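Local coordinates for probable fatty acyl-CoA transferase Rv3272 (Mycobacterium tuberculosis, PDB 5YX6) that is a family III CoA transferase that binds fatty acyl-CoAs of varying chain length, palmitoyl-CoA most tightly, and is probably involved in fatty acid metabolism, at the interface of chains A and B. Coordinates in Å, arbitrary orientation; residue numbers count along the deposited sequence, not the author numbering. Chains: chain A/B, Uncharacterized protein Rv3272.

Contact 1: the interface of chains A and B. Residues chain A 211, 221-222; chain B 339, 344, 350, 361-363.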
ATOM      1  N   VAL A 211      -0.190   9.706   2.907  1.00 28.01           N
ATOM      2  CA  VAL A 211       0.857  10.685   2.632  1.00 25.58           C
ATOM      3  C   VAL A 211       2.085   9.955   2.095  1.00 31.79           C
ATOM      4  O   VAL A 211       2.669  10.352   1.088  1.00 28.81           O
ATOM      5  CB  VAL A 211       1.213  11.502   3.901  1.00 32.36           C
ATOM      6  CG1 VAL A 211       2.562  12.173   3.758  1.00 34.98           C
ATOM      7  CG2 VAL A 211       0.120  12.537   4.206  1.00 29.45           C
ATOM      8  N   HIS A 221       6.640  20.064  -3.040  1.00 42.48           N
ATOM      9  CA  HIS A 221       5.972  21.151  -2.342  1.00 39.91           C
ATOM     10  C   HIS A 221       6.488  21.348  -0.910  1.00 44.12           C
ATOM     11  O   HIS A 221       6.178  22.355  -0.268  1.00 41.85           O
ATOM     12  CB  HIS A 221       4.463  20.899  -2.338  1.00 34.05           C
ATOM     13  CG  HIS A 221       3.882  20.718  -3.708  1.00 38.99           C
ATOM     14  ND1 HIS A 221       3.623  21.775  -4.555  1.00 41.55           N
ATOM     15  CD2 HIS A 221       3.524  19.601  -4.385  1.00 39.04           C
ATOM     16  CE1 HIS A 221       3.118  21.319  -5.689  1.00 38.85           C
ATOM     17  NE2 HIS A 221       3.047  20.003  -5.611  1.00 44.47           N
ATOM     18  N   LEU A 222       7.291  20.404  -0.416  1.00 41.60           N
ATOM     19  CA  LEU A 222       7.896  20.544   0.912  1.00 41.38           C
ATOM     20  C   LEU A 222       9.173  21.367   0.837  1.00 41.04           C
ATOM     21  O   LEU A 222       9.718  21.797   1.858  1.00 42.19           O
ATOM     22  CB  LEU A 222       8.209  19.180   1.537  1.00 42.10           C
ATOM     23  CG  LEU A 222       7.070  18.271   2.013  1.00 44.84           C
ATOM     24  CD1 LEU A 222       7.611  16.905   2.424  1.00 40.46           C
ATOM     25  CD2 LEU A 222       6.332  18.908   3.165  1.00 43.39           C
TER
ATOM     26  N   VAL B 339       0.286  19.990   2.421  1.00 37.63           N
ATOM     27  CA  VAL B 339       1.505  20.255   3.157  1.00 36.84           C
ATOM     28  C   VAL B 339       1.370  21.434   4.127  1.00 36.34           C
ATOM     29  O   VAL B 339       2.123  21.554   5.087  1.00 35.76           O
ATOM     30  CB  VAL B 339       2.634  20.496   2.129  1.00 40.53           C
ATOM     31  CG1 VAL B 339       3.795  21.270   2.711  1.00 47.22           C
ATOM     32  CG2 VAL B 339       3.077  19.166   1.549  1.00 33.25           C
ATOM     33  N   PHE B 344      -1.555  18.089   8.850  1.00 34.43           N
ATOM     34  CA  PHE B 344      -0.258  17.649   8.375  1.00 35.70           C
ATOM     35  C   PHE B 344       0.818  18.010   9.388  1.00 35.78           C
ATOM     36  O   PHE B 344       1.701  17.212   9.669  1.00 36.54           O
ATOM     37  CB  PHE B 344       0.051  18.277   7.016  1.00 34.73           C
ATOM     38  CG  PHE B 344       1.299  17.750   6.364  1.00 33.80           C
ATOM     39  CD1 PHE B 344       1.239  16.665   5.506  1.00 33.11           C
ATOM     40  CD2 PHE B 344       2.526  18.351   6.592  1.00 31.68           C
ATOM     41  CE1 PHE B 344       2.378  16.184   4.888  1.00 33.85           C
ATOM     42  CE2 PHE B 344       3.668  17.872   5.986  1.00 39.12           C
ATOM     43  CZ  PHE B 344       3.596  16.789   5.129  1.00 33.79           C
ATOM     44  N   THR B 350       7.516  15.113   8.496  1.00 37.66           N
ATOM     45  CA  THR B 350       8.690  15.502   7.737  1.00 38.36           C
ATOM     46  C   THR B 350       9.932  15.420   8.597  1.00 42.73           C
ATOM     47  O   THR B 350       9.860  15.532   9.821  1.00 41.14           O
ATOM     48  CB  THR B 350       8.574  16.921   7.188  1.00 38.31           C
ATOM     49  OG1 THR B 350       8.423  17.836   8.280  1.00 50.27           O
ATOM     50  CG2 THR B 350       7.385  17.034   6.259  1.00 39.67           C
ATOM     51  N   THR B 361      13.789  18.691   2.693  1.00 40.06           N
ATOM     52  CA  THR B 361      12.702  18.122   3.476  1.00 37.27           C
ATOM     53  C   THR B 361      12.143  16.857   2.818  1.00 35.91           C
ATOM     54  O   THR B 361      11.845  16.847   1.630  1.00 38.07           O
ATOM     55  CB  THR B 361      11.568  19.162   3.690  1.00 42.10           C
ATOM     56  OG1 THR B 361      12.097  20.336   4.323  1.00 43.45           O
ATOM     57  CG2 THR B 361      10.467  18.594   4.571  1.00 39.96           C
ATOM     58  N   VAL B 362      12.048  15.775   3.585  1.00 35.88           N
ATOM     59  CA  VAL B 362      11.432  14.548   3.095  1.00 38.08           C
ATOM     60  C   VAL B 362      10.412  14.008   4.097  1.00 38.17           C
ATOM     61  O   VAL B 362      10.317  14.488   5.228  1.00 35.50           O
ATOM     62  CB  VAL B 362      12.479  13.447   2.792  1.00 42.10           C
ATOM     63  CG1 VAL B 362      13.539  13.951   1.808  1.00 45.09           C
ATOM     64  CG2 VAL B 362      13.119  12.948   4.069  1.00 40.21           C
ATOM     65  N   ILE B 363       9.654  13.002   3.666  1.00 36.94           N
ATOM     66  CA  ILE B 363       8.610  12.403   4.487  1.00 38.09           C
ATOM     67  C   ILE B 363       9.072  11.109   5.158  1.00 30.82           C
ATOM     68  O   ILE B 363       9.635  10.250   4.507  1.00 33.72           O
ATOM     69  CB  ILE B 363       7.353  12.122   3.641  1.00 32.07           C
ATOM     70  CG1 ILE B 363       6.773  13.438   3.135  1.00 33.97           C
ATOM     71  CG2 ILE B 363       6.306  11.369   4.450  1.00 35.61           C
ATOM     72  CD1 ILE B 363       5.658  13.258   2.173  1.00 31.67           C
TER
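A:Leu222, the last residue of helix 215-222, meets the extended strand 360-363 of chain B, where B:Thr361 and B:Ile363 point toward it and B:Val362 between them points away. The site is an apolar patch of the homodimer interface. A:Leu222 hides 110 Å² here, far more than any other residue of the patch.

Its two methyl groups share B:Thr350 but otherwise lean on different residues. CD2 of A:Leu222 lies 3.5 Å from CG1 of B:Val339, a rather tight carbon contact. CG2 of B:Val339 is 3.6 Å from that same A:Leu222 CD2, so both valine branches bear on one methyl. With chi1 at 159°, CG1 of B:Val339 is opposite the backbone N and CG2 beside it, which turns both branches to the leucine. The other methyl, CD1 of A:Leu222, rests 3.6 Å from CG1 of B:Ile363. These two side chains cross at about a right angle.

B:Thr350 turns its methyl inward. Its CG2 is 3.8 Å from both CD1 and CD2 of A:Leu222, and so sits against the fork of the leucine. B:Thr361 also uses its methyl, CG2, against CB of A:Leu222. That methyl is anti to the backbone N, while OG1 lies beside the N (chi1 -57°). The leucine is therefore touched along its length, from CB to both tips.

B:Phe344 offers CZ and CE2 to CD2 of A:Leu222, each carbon 4.0 Å from it. Within chain B, CA of B:Val339 lies over the centre of this ring, 4.0 Å above its plane. The valine thus covers one ring face while its own methyls meet A:Leu222. This packing probably helps to hold the ring in place.

A:Val211, from helix 206-213, adds a second point of contact with B:Ile363. Its CG1 branch meets the far end of the isoleucine: CG1 of A:Val211 is 3.6 Å from CD1 of B:Ile363.

Contact 2: the interface of chains A and B. Residues chain A 54, 62, 64, 68; chain B 216, 219-220.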
ATOM      1  N   SER A  54     -23.356  -8.845  -0.400  1.00 51.53           N
ATOM      2  CA  SER A  54     -23.596  -8.623  -1.826  1.00 52.12           C
ATOM      3  C   SER A  54     -24.330  -9.821  -2.444  1.00 53.31           C
ATOM      4  O   SER A  54     -24.074 -10.972  -2.085  1.00 51.77           O
ATOM      5  CB  SER A  54     -22.283  -8.367  -2.577  1.00 57.75           C
ATOM      6  OG  SER A  54     -21.968  -6.982  -2.638  1.00 57.58           O
ATOM      7  N   LEU A  62     -23.065 -12.801  -0.137  1.00 49.03           N
ATOM      8  CA  LEU A  62     -21.653 -12.858   0.220  1.00 45.41           C
ATOM      9  C   LEU A  62     -21.209 -11.637   1.030  1.00 51.53           C
ATOM     10  O   LEU A  62     -21.260 -10.502   0.549  1.00 51.29           O
ATOM     11  CB  LEU A  62     -20.800 -13.000  -1.047  1.00 55.57           C
ATOM     12  CG  LEU A  62     -19.282 -12.792  -0.992  1.00 53.00           C
ATOM     13  CD1 LEU A  62     -18.635 -13.559   0.163  1.00 49.77           C
ATOM     14  CD2 LEU A  62     -18.667 -13.204  -2.320  1.00 49.48           C
ATOM     15  N   THR A  64     -18.996  -9.573   1.594  1.00 51.66           N
ATOM     16  CA  THR A  64     -17.820  -9.208   0.818  1.00 50.06           C
ATOM     17  C   THR A  64     -16.736  -8.467   1.606  1.00 46.09           C
ATOM     18  O   THR A  64     -15.566  -8.516   1.246  1.00 47.84           O
ATOM     19  CB  THR A  64     -18.251  -8.340  -0.383  1.00 45.75           C
ATOM     20  OG1 THR A  64     -17.110  -7.701  -0.961  1.00 62.09           O
ATOM     21  CG2 THR A  64     -19.230  -7.272   0.068  1.00 50.75           C
ATOM     22  N   PRO A  68     -13.287 -12.153   3.458  1.00 42.03           N
ATOM     23  CA  PRO A  68     -11.906 -12.340   2.987  1.00 35.21           C
ATOM     24  C   PRO A  68     -10.810 -12.079   4.028  1.00 36.75           C
ATOM     25  O   PRO A  68      -9.723 -12.630   3.884  1.00 41.21           O
ATOM     26  CB  PRO A  68     -11.783 -11.324   1.844  1.00 39.01           C
ATOM     27  CG  PRO A  68     -13.167 -10.978   1.463  1.00 39.01           C
ATOM     28  CD  PRO A  68     -13.972 -11.078   2.717  1.00 42.51           C
TER
ATOM     29  N   ASN B 216     -11.508  -6.467  -3.208  1.00 32.41           N
ATOM     30  CA  ASN B 216     -12.977  -6.527  -3.217  1.00 38.81           C
ATOM     31  C   ASN B 216     -13.591  -6.309  -4.606  1.00 41.63           C
ATOM     32  O   ASN B 216     -14.584  -6.947  -4.962  1.00 42.41           O
ATOM     33  CB  ASN B 216     -13.581  -5.540  -2.204  1.00 39.41           C
ATOM     34  CG  ASN B 216     -13.228  -5.900  -0.758  1.00 58.53           C
ATOM     35  OD1 ASN B 216     -13.269  -7.075  -0.377  1.00 53.61           O
ATOM     36  ND2 ASN B 216     -12.899  -4.893   0.054  1.00 56.88           N
ATOM     37  N   MET B 219     -13.028  -9.433  -6.631  1.00 45.18           N
ATOM     38  CA  MET B 219     -13.702 -10.582  -6.044  1.00 44.39           C
ATOM     39  C   MET B 219     -15.118 -10.774  -6.567  1.00 43.24           C
ATOM     40  O   MET B 219     -15.619 -11.893  -6.627  1.00 44.38           O
ATOM     41  CB  MET B 219     -13.721 -10.428  -4.530  1.00 47.95           C
ATOM     42  CG  MET B 219     -13.815 -11.717  -3.777  1.00 45.94           C
ATOM     43  SD  MET B 219     -13.838 -11.337  -2.033  1.00 62.23           S
ATOM     44  CE  MET B 219     -15.366 -10.408  -1.874  1.00 49.36           C
ATOM     45  N   MET B 220     -15.763  -9.677  -6.933  1.00 42.50           N
ATOM     46  CA  MET B 220     -17.104  -9.743  -7.489  1.00 48.04           C
ATOM     47  C   MET B 220     -17.149 -10.513  -8.810  1.00 46.94           C
ATOM     48  O   MET B 220     -18.146 -11.162  -9.123  1.00 46.00           O
ATOM     49  CB  MET B 220     -17.660  -8.335  -7.674  1.00 50.07           C
ATOM     50  CG  MET B 220     -17.980  -7.641  -6.358  1.00 57.69           C
ATOM     51  SD  MET B 220     -19.088  -8.611  -5.302  1.00 72.06           S
ATOM     52  CE  MET B 220     -17.939  -9.247  -4.073  1.00 53.86           C
TER
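A:Thr64, in a loop after strand 59-62, faces B:Met219 and B:Met220, neighbours on helix 215-223 of chain B. This is a small, largely apolar patch of the homodimer interface.

The van der Waals contacts are made mainly by methionine ends. B:Met219 runs straight through chi2 and bends at chi3 (64°), which turns its CE methyl toward the threonine. That CE lies 3.8 Å from CA of A:Thr64. B:Met220 comes from another direction. It crosses the threonine side chain at about a right angle. CE of B:Met220 is 3.8 Å from CB of A:Thr64. Two methyl ends from one helix thus converge on one threonine. A:Ser54 and A:Leu62 lie farther off and add modest buried surface.

Methyl contacts to oxygen come next. The threonine hydroxyl OG1 is anti to the backbone N (chi1 166°) and points toward the methionines. It lies 3.3 Å from CE of B:Met219 and 3.6 Å from CE of B:Met220. The hydroxyl is thus packed against two methyl groups.

One polar approach is doubtful. OD1 of B:Asn216 is modelled 3.2 Å from the backbone O of A:Thr64. Both atoms can only accept, so the pair is a clash as drawn. The amide may have been built flipped. Turned over, its ND2 could donate to that carbonyl.

The sulfur makes its own contact. B:Met219 crosses the A:Pro68 ring at about a right angle, with SD of B:Met219 3.6 Å from the ring carbon CG of A:Pro68.

The C-alpha centres of contact 1 and contact 2 are about 36 Å apart. Both use the helix that begins at residue 215: its chain A copy supplies the end residues in contact 1, and its chain B copy supplies the methionines in contact 2. The two-fold symmetry repeats each contact with the chains exchanged, so each copy of this helix serves both. Contact 1 is centred about 18 Å from the probable nucleophile B:Asp175, and contact 2 about 14 Å from A:Asp175. Dimer packing may therefore help to shape the surroundings of both active sites, though neither contact is centred on the nucleophile.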